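Local coordinates for protein nicotinate-nucleotide pyrophosphorylase (Pyrococcus furiosus, PDB 2I14) that probably makes nicotinate mononucleotide from nicotinate and phosphoribosyl pyrophosphate, an ATP-coupled step of NAD biosynthesis, at residues 206-220 against 233-245. Residues are numbered along the deposited sequence; the frame is centred on the assembly and turned at random.
With ZN (zinc ion), chain H; PCP (1-alpha-pyrophosphoryl-2-alpha,3-alpha-dihydroxy-4-beta-cyclopentane-methanol-5-phosphate), chain I.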
loop_
_atom_site.group_PDB
_atom_site.type_symbol
_atom_site.label_atom_id
_atom_site.label_comp_id
_atom_site.label_asym_id
_atom_site.label_seq_id
_atom_site.Cartn_x
_atom_site.Cartn_y
_atom_site.Cartn_z
ATOM N N GLU A 206 -54.711 -2.147 2.350
ATOM C CA GLU A 206 -54.233 -2.857 3.525
ATOM C C GLU A 206 -53.200 -3.896 3.168
ATOM O O GLU A 206 -52.331 -4.206 3.974
ATOM C CB GLU A 206 -55.405 -3.501 4.278
ATOM C CG GLU A 206 -56.269 -2.483 5.023
ATOM C CD GLU A 206 -55.542 -1.820 6.198
ATOM O OE1 GLU A 206 -54.295 -1.678 6.148
ATOM O OE2 GLU A 206 -56.222 -1.424 7.175
ATOM N N GLU A 207 -53.285 -4.416 1.951
ATOM C CA GLU A 207 -52.334 -5.424 1.489
ATOM C C GLU A 207 -50.918 -4.858 1.334
ATOM O O GLU A 207 -49.967 -5.610 1.131
ATOM C CB GLU A 207 -52.772 -5.996 0.142
ATOM C CG GLU A 207 -54.254 -6.304 0.031
ATOM C CD GLU A 207 -54.595 -7.056 -1.253
ATOM O OE1 GLU A 207 -54.166 -6.594 -2.339
ATOM O OE2 GLU A 207 -55.292 -8.100 -1.168
ATOM N N VAL A 208 -50.784 -3.535 1.421
ATOM C CA VAL A 208 -49.489 -2.870 1.265
ATOM C C VAL A 208 -48.742 -2.719 2.589
ATOM O O VAL A 208 -49.116 -1.892 3.420
ATOM C CB VAL A 208 -49.664 -1.469 0.636
ATOM C CG1 VAL A 208 -48.335 -0.767 0.554
ATOM C CG2 VAL A 208 -50.270 -1.600 -0.747
ATOM N N PRO A 209 -47.668 -3.510 2.795
ATOM C CA PRO A 209 -46.900 -3.429 4.041
ATOM C C PRO A 209 -46.624 -1.981 4.323
ATOM O O PRO A 209 -46.396 -1.207 3.402
ATOM C CB PRO A 209 -45.638 -4.202 3.717
ATOM C CG PRO A 209 -46.130 -5.242 2.758
ATOM C CD PRO A 209 -47.029 -4.442 1.849
ATOM N N ARG A 210 -46.655 -1.604 5.590
ATOM C CA ARG A 210 -46.428 -0.213 5.935
ATOM C C ARG A 210 -45.105 0.011 6.639
ATOM O O ARG A 210 -44.946 -0.285 7.817
ATOM C CB ARG A 210 -47.600 0.303 6.773
ATOM C CG ARG A 210 -48.877 0.402 5.960
ATOM C CD ARG A 210 -50.125 0.387 6.819
ATOM N NE ARG A 210 -51.304 0.842 6.076
ATOM C CZ ARG A 210 -51.823 0.240 5.005
ATOM N NH1 ARG A 210 -51.283 -0.868 4.517
ATOM N NH2 ARG A 210 -52.891 0.758 4.416
ATOM N N ILE A 211 -44.149 0.527 5.876
ATOM C CA ILE A 211 -42.823 0.817 6.379
ATOM C C ILE A 211 -42.724 2.325 6.510
ATOM O O ILE A 211 -42.961 3.051 5.552
ATOM C CB ILE A 211 -41.730 0.320 5.408
ATOM C CG1 ILE A 211 -41.908 -1.180 5.129
ATOM C CG2 ILE A 211 -40.347 0.586 6.007
ATOM C CD1 ILE A 211 -42.921 -1.509 4.057
ATOM N N ALA A 212 -42.382 2.792 7.704
ATOM C CA ALA A 212 -42.276 4.219 7.963
ATOM C C ALA A 212 -40.911 4.810 7.602
ATOM O O ALA A 212 -39.860 4.279 7.970
ATOM C CB ALA A 212 -42.591 4.495 9.425
ATOM N N LEU A 213 -40.936 5.922 6.879
ATOM C CA LEU A 213 -39.714 6.588 6.487
ATOM C C LEU A 213 -39.319 7.470 7.672
ATOM O O LEU A 213 -39.781 8.607 7.811
ATOM C CB LEU A 213 -39.962 7.414 5.223
ATOM C CG LEU A 213 -38.762 7.675 4.308
ATOM C CD1 LEU A 213 -37.931 8.833 4.826
ATOM C CD2 LEU A 213 -37.929 6.410 4.216
ATOM N N VAL A 214 -38.468 6.914 8.530
ATOM C CA VAL A 214 -37.988 7.577 9.737
ATOM C C VAL A 214 -37.179 8.858 9.553
ATOM O O VAL A 214 -37.734 9.952 9.569
ATOM C CB VAL A 214 -37.162 6.608 10.559
ATOM C CG1 VAL A 214 -36.622 7.307 11.791
ATOM C CG2 VAL A 214 -38.022 5.416 10.931
ATOM N N ASP A 215 -35.866 8.714 9.405
ATOM C CA ASP A 215 -34.954 9.847 9.222
ATOM C C ASP A 215 -35.462 10.932 8.268
ATOM O O ASP A 215 -35.518 10.707 7.066
ATOM C CB ASP A 215 -33.608 9.333 8.695
ATOM C CG ASP A 215 -32.655 10.458 8.309
ATOM O OD1 ASP A 215 -33.040 11.318 7.480
ATOM O OD2 ASP A 215 -31.515 10.482 8.831
ATOM N N THR A 216 -35.807 12.104 8.794
ATOM C CA THR A 216 -36.273 13.209 7.949
ATOM C C THR A 216 -35.824 14.551 8.535
ATOM O O THR A 216 -35.149 15.343 7.866
ATOM C CB THR A 216 -37.822 13.239 7.798
ATOM O OG1 THR A 216 -38.294 11.975 7.310
ATOM C CG2 THR A 216 -38.235 14.336 6.811
ATOM N N PHE A 217 -36.206 14.803 9.784
ATOM C CA PHE A 217 -35.846 16.039 10.476
ATOM C C PHE A 217 -35.157 15.672 11.787
ATOM O O PHE A 217 -34.117 16.225 12.147
ATOM C CB PHE A 217 -37.096 16.870 10.793
ATOM C CG PHE A 217 -37.925 17.223 9.591
ATOM C CD1 PHE A 217 -37.391 17.979 8.555
ATOM C CD2 PHE A 217 -39.251 16.814 9.507
ATOM C CE1 PHE A 217 -38.167 18.323 7.449
ATOM C CE2 PHE A 217 -40.037 17.149 8.410
ATOM C CZ PHE A 217 -39.493 17.908 7.377
ATOM N N TYR A 218 -35.765 14.729 12.493
ATOM C CA TYR A 218 -35.262 14.249 13.768
ATOM C C TYR A 218 -34.327 13.069 13.498
ATOM O O TYR A 218 -34.246 12.581 12.371
ATOM C CB TYR A 218 -36.432 13.778 14.638
ATOM C CG TYR A 218 -37.525 14.807 14.876
ATOM C CD1 TYR A 218 -38.063 15.553 13.828
ATOM C CD2 TYR A 218 -38.054 14.999 16.152
ATOM C CE1 TYR A 218 -39.100 16.463 14.046
ATOM C CE2 TYR A 218 -39.094 15.905 16.380
ATOM C CZ TYR A 218 -39.611 16.632 15.325
ATOM O OH TYR A 218 -40.639 17.523 15.554
ATOM N N ASP A 219 -33.626 12.606 14.526
ATOM C CA ASP A 219 -32.721 11.473 14.367
ATOM C C ASP A 219 -33.540 10.198 14.137
ATOM O O ASP A 219 -34.707 10.125 14.521
ATOM C CB ASP A 219 -31.846 11.317 15.615
ATOM C CG ASP A 219 -30.696 10.334 15.410
ATOM O OD1 ASP A 219 -29.821 10.605 14.549
ATOM O OD2 ASP A 219 -30.670 9.295 16.110
ATOM N N GLU A 220 -32.935 9.196 13.505
ATOM C CA GLU A 220 -33.639 7.942 13.241
ATOM C C GLU A 220 -34.110 7.365 14.566
ATOM O O GLU A 220 -35.195 6.795 14.654
ATOM C CB GLU A 220 -32.729 6.912 12.554
ATOM C CG GLU A 220 -32.057 7.365 11.267
ATOM C CD GLU A 220 -30.813 8.204 11.508
ATOM O OE1 GLU A 220 -30.168 8.627 10.522
ATOM O OE2 GLU A 220 -30.475 8.440 12.686
ATOM N N LYS A 233 -48.916 -1.800 15.758
ATOM C CA LYS A 233 -48.856 -3.086 15.059
ATOM C C LYS A 233 -49.207 -2.973 13.582
ATOM O O LYS A 233 -49.333 -3.975 12.877
ATOM C CB LYS A 233 -49.782 -4.111 15.730
ATOM C CG LYS A 233 -49.158 -4.874 16.901
ATOM C CD LYS A 233 -47.997 -5.743 16.448
ATOM C CE LYS A 233 -47.431 -6.590 17.580
ATOM N NZ LYS A 233 -48.345 -7.692 17.990
ATOM N N LYS A 234 -49.381 -1.743 13.124
ATOM C CA LYS A 234 -49.681 -1.481 11.724
ATOM C C LYS A 234 -48.344 -1.193 11.045
ATOM O O LYS A 234 -48.226 -1.253 9.819
ATOM C CB LYS A 234 -50.605 -0.263 11.595
ATOM C CG LYS A 234 -52.064 -0.516 11.948
ATOM C CD LYS A 234 -52.840 -1.066 10.750
ATOM C CE LYS A 234 -52.291 -2.407 10.270
ATOM N NZ LYS A 234 -52.936 -2.845 9.005
ATOM N N LEU A 235 -47.344 -0.889 11.869
ATOM C CA LEU A 235 -45.999 -0.574 11.407
ATOM C C LEU A 235 -45.237 -1.855 11.121
ATOM O O LEU A 235 -44.627 -2.431 12.011
ATOM C CB LEU A 235 -45.266 0.246 12.476
ATOM C CG LEU A 235 -43.855 0.748 12.184
ATOM C CD1 LEU A 235 -43.896 1.656 10.981
ATOM C CD2 LEU A 235 -43.309 1.485 13.389
ATOM N N PHE A 236 -45.274 -2.299 9.870
ATOM C CA PHE A 236 -44.581 -3.516 9.480
ATOM C C PHE A 236 -43.069 -3.424 9.604
ATOM O O PHE A 236 -42.412 -4.403 9.966
ATOM C CB PHE A 236 -44.911 -3.897 8.043
ATOM C CG PHE A 236 -44.058 -5.011 7.527
ATOM C CD1 PHE A 236 -43.938 -6.196 8.249
ATOM C CD2 PHE A 236 -43.349 -4.873 6.346
ATOM C CE1 PHE A 236 -43.121 -7.226 7.800
ATOM C CE2 PHE A 236 -42.529 -5.896 5.888
ATOM C CZ PHE A 236 -42.414 -7.075 6.616
ATOM N N ALA A 237 -42.519 -2.258 9.279
ATOM C CA ALA A 237 -41.081 -2.061 9.351
ATOM C C ALA A 237 -40.722 -0.596 9.338
ATOM O O ALA A 237 -41.544 0.259 9.036
ATOM C CB ALA A 237 -40.400 -2.764 8.185
ATOM N N VAL A 238 -39.475 -0.316 9.680
ATOM C CA VAL A 238 -38.973 1.045 9.682
ATOM C C VAL A 238 -37.845 1.097 8.654
ATOM O O VAL A 238 -37.048 0.164 8.565
ATOM C CB VAL A 238 -38.456 1.431 11.087
ATOM C CG1 VAL A 238 -37.241 2.340 10.977
ATOM C CG2 VAL A 238 -39.569 2.133 11.861
ATOM N N ARG A 239 -37.783 2.169 7.868
ATOM C CA ARG A 239 -36.727 2.287 6.856
ATOM C C ARG A 239 -35.628 3.259 7.247
ATOM O O ARG A 239 -35.904 4.393 7.636
ATOM C CB ARG A 239 -37.307 2.729 5.507
ATOM C CG ARG A 239 -36.396 2.435 4.321
ATOM C CD ARG A 239 -37.007 2.864 2.990
ATOM N NE ARG A 239 -36.687 4.253 2.653
ATOM C CZ ARG A 239 -37.085 4.875 1.545
ATOM N NH1 ARG A 239 -37.828 4.248 0.645
ATOM N NH2 ARG A 239 -36.724 6.126 1.326
ATOM N N LEU A 240 -34.384 2.799 7.153
ATOM C CA LEU A 240 -33.233 3.643 7.452
ATOM C C LEU A 240 -32.461 3.884 6.161
ATOM O O LEU A 240 -32.088 2.937 5.455
ATOM C CB LEU A 240 -32.312 2.989 8.480
ATOM C CG LEU A 240 -32.884 2.742 9.874
ATOM C CD1 LEU A 240 -33.608 3.998 10.367
ATOM C CD2 LEU A 240 -33.840 1.554 9.826
ATOM N N ASP A 241 -32.252 5.159 5.849
ATOM C CA ASP A 241 -31.532 5.558 4.647
ATOM C C ASP A 241 -30.661 6.755 4.995
ATOM O O ASP A 241 -30.602 7.740 4.260
ATOM C CB ASP A 241 -32.513 5.927 3.518
ATOM C CG ASP A 241 -33.376 7.133 3.858
ATOM O OD1 ASP A 241 -33.881 7.809 2.933
ATOM O OD2 ASP A 241 -33.551 7.401 5.061
ATOM N N THR A 242 -29.986 6.667 6.130
ATOM C CA THR A 242 -29.130 7.757 6.572
ATOM C C THR A 242 -28.294 8.368 5.444
ATOM O O THR A 242 -27.628 7.655 4.687
ATOM C CB THR A 242 -28.174 7.283 7.673
ATOM O OG1 THR A 242 -28.928 6.613 8.684
ATOM C CG2 THR A 242 -27.447 8.457 8.295
ATOM N N PRO A 243 -28.343 9.698 5.300
ATOM C CA PRO A 243 -27.563 10.361 4.251
ATOM C C PRO A 243 -26.081 10.123 4.530
ATOM O O PRO A 243 -25.673 9.988 5.686
ATOM C CB PRO A 243 -27.949 11.829 4.414
ATOM C CG PRO A 243 -29.361 11.741 4.919
ATOM C CD PRO A 243 -29.271 10.641 5.945
ATOM N N SER A 244 -25.277 10.076 3.473
ATOM C CA SER A 244 -23.842 9.839 3.616
ATOM C C SER A 244 -23.147 10.791 4.580
ATOM O O SER A 244 -22.230 10.390 5.296
ATOM C CB SER A 244 -23.167 9.899 2.256
ATOM O OG SER A 244 -23.634 8.833 1.455
ATOM N N SER A 245 -23.576 12.045 4.605
ATOM C CA SER A 245 -22.964 13.002 5.505
ATOM C C SER A 245 -23.260 12.603 6.937
ATOM O O SER A 245 -22.565 13.022 7.859
ATOM C CB SER A 245 -23.494 14.415 5.236
ATOM O OG SER A 245 -24.898 14.497 5.404
HETATM ZN ZN ZN H . -33.593 9.762 4.915
HETATM C C1 PCP I . -32.901 6.416 -2.711
HETATM C C2 PCP I . -33.477 5.849 -4.028
HETATM C C3 PCP I . -33.868 4.391 -3.681
HETATM C C4 PCP I . -32.802 3.929 -2.662
HETATM C C5 PCP I . -32.507 5.197 -1.938
HETATM C CP PCP I . -31.534 3.261 -3.283
HETATM O O1 PCP I . -33.981 7.090 -1.872
HETATM O O2 PCP I . -34.622 6.593 -4.454
HETATM O O3 PCP I . -35.163 4.283 -3.064
HETATM O OP PCP I . -30.758 4.106 -4.204
HETATM P P PCP I . -29.126 4.087 -4.284
HETATM O O1P PCP I . -28.768 4.069 -5.719
HETATM O O2P PCP I . -28.678 2.850 -3.569
HETATM O O3P PCP I . -28.674 5.346 -3.624
HETATM P PA PCP I . -33.738 7.807 -0.472
HETATM O O1A PCP I . -32.636 8.830 -0.690
HETATM O O2A PCP I . -33.317 6.717 0.491
HETATM O O3A PCP I . -35.135 8.433 -0.154
HETATM P PB PCP I . -36.291 9.088 -0.951
HETATM O O1B PCP I . -37.318 9.691 -0.054
HETATM O O2B PCP I . -36.998 8.125 -1.771
HETATM O O3B PCP I . -35.781 10.160 -1.856
#
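E220 bends back at its second torsion (chi2 81°), and T242 sets OG1 opposite its own carbonyl carbon (chi1 -51°), which lets T242 OG1 donate to E220 OE1 at 3.0 Å. The hydroxyl comes in from above the carboxylate plane, the two side chains crossing nearly at right angles, while E220 CB rests on L240 CD1. R321 of a neighbouring subunit pairs with both E220 OE1 and D215 OD2, and probably offsets the negative charge gathered there. Cutting E220 back to an alanine is likely to leave the T242 hydroxyl without this acceptor and R321 with one carboxylate fewer. The two segments belong to a parallel beta-alpha-beta unit, strands 211-213 and 237-240 joined through helix 220-228, within the TIM-barrel-like C-terminal domain of the quinolinate phosphoribosyltransferase family. Its strands are tied by A212 N to A237 O (3.0 Å) and by a nearly straight bond from R239 N to A212 O (3.0 Å, 174°). I211 CG1 packs on A237 CB at 3.8 Å. On that same side of the sheet, L213 CD2 covers one face of the R239 guanidinium, whose edge turns to the PCP diphosphate, NH2 lying 3.2 Å from PCP O3A. D241 OD2 binds zinc at 2.4 Å, with H184 as the second protein ligand.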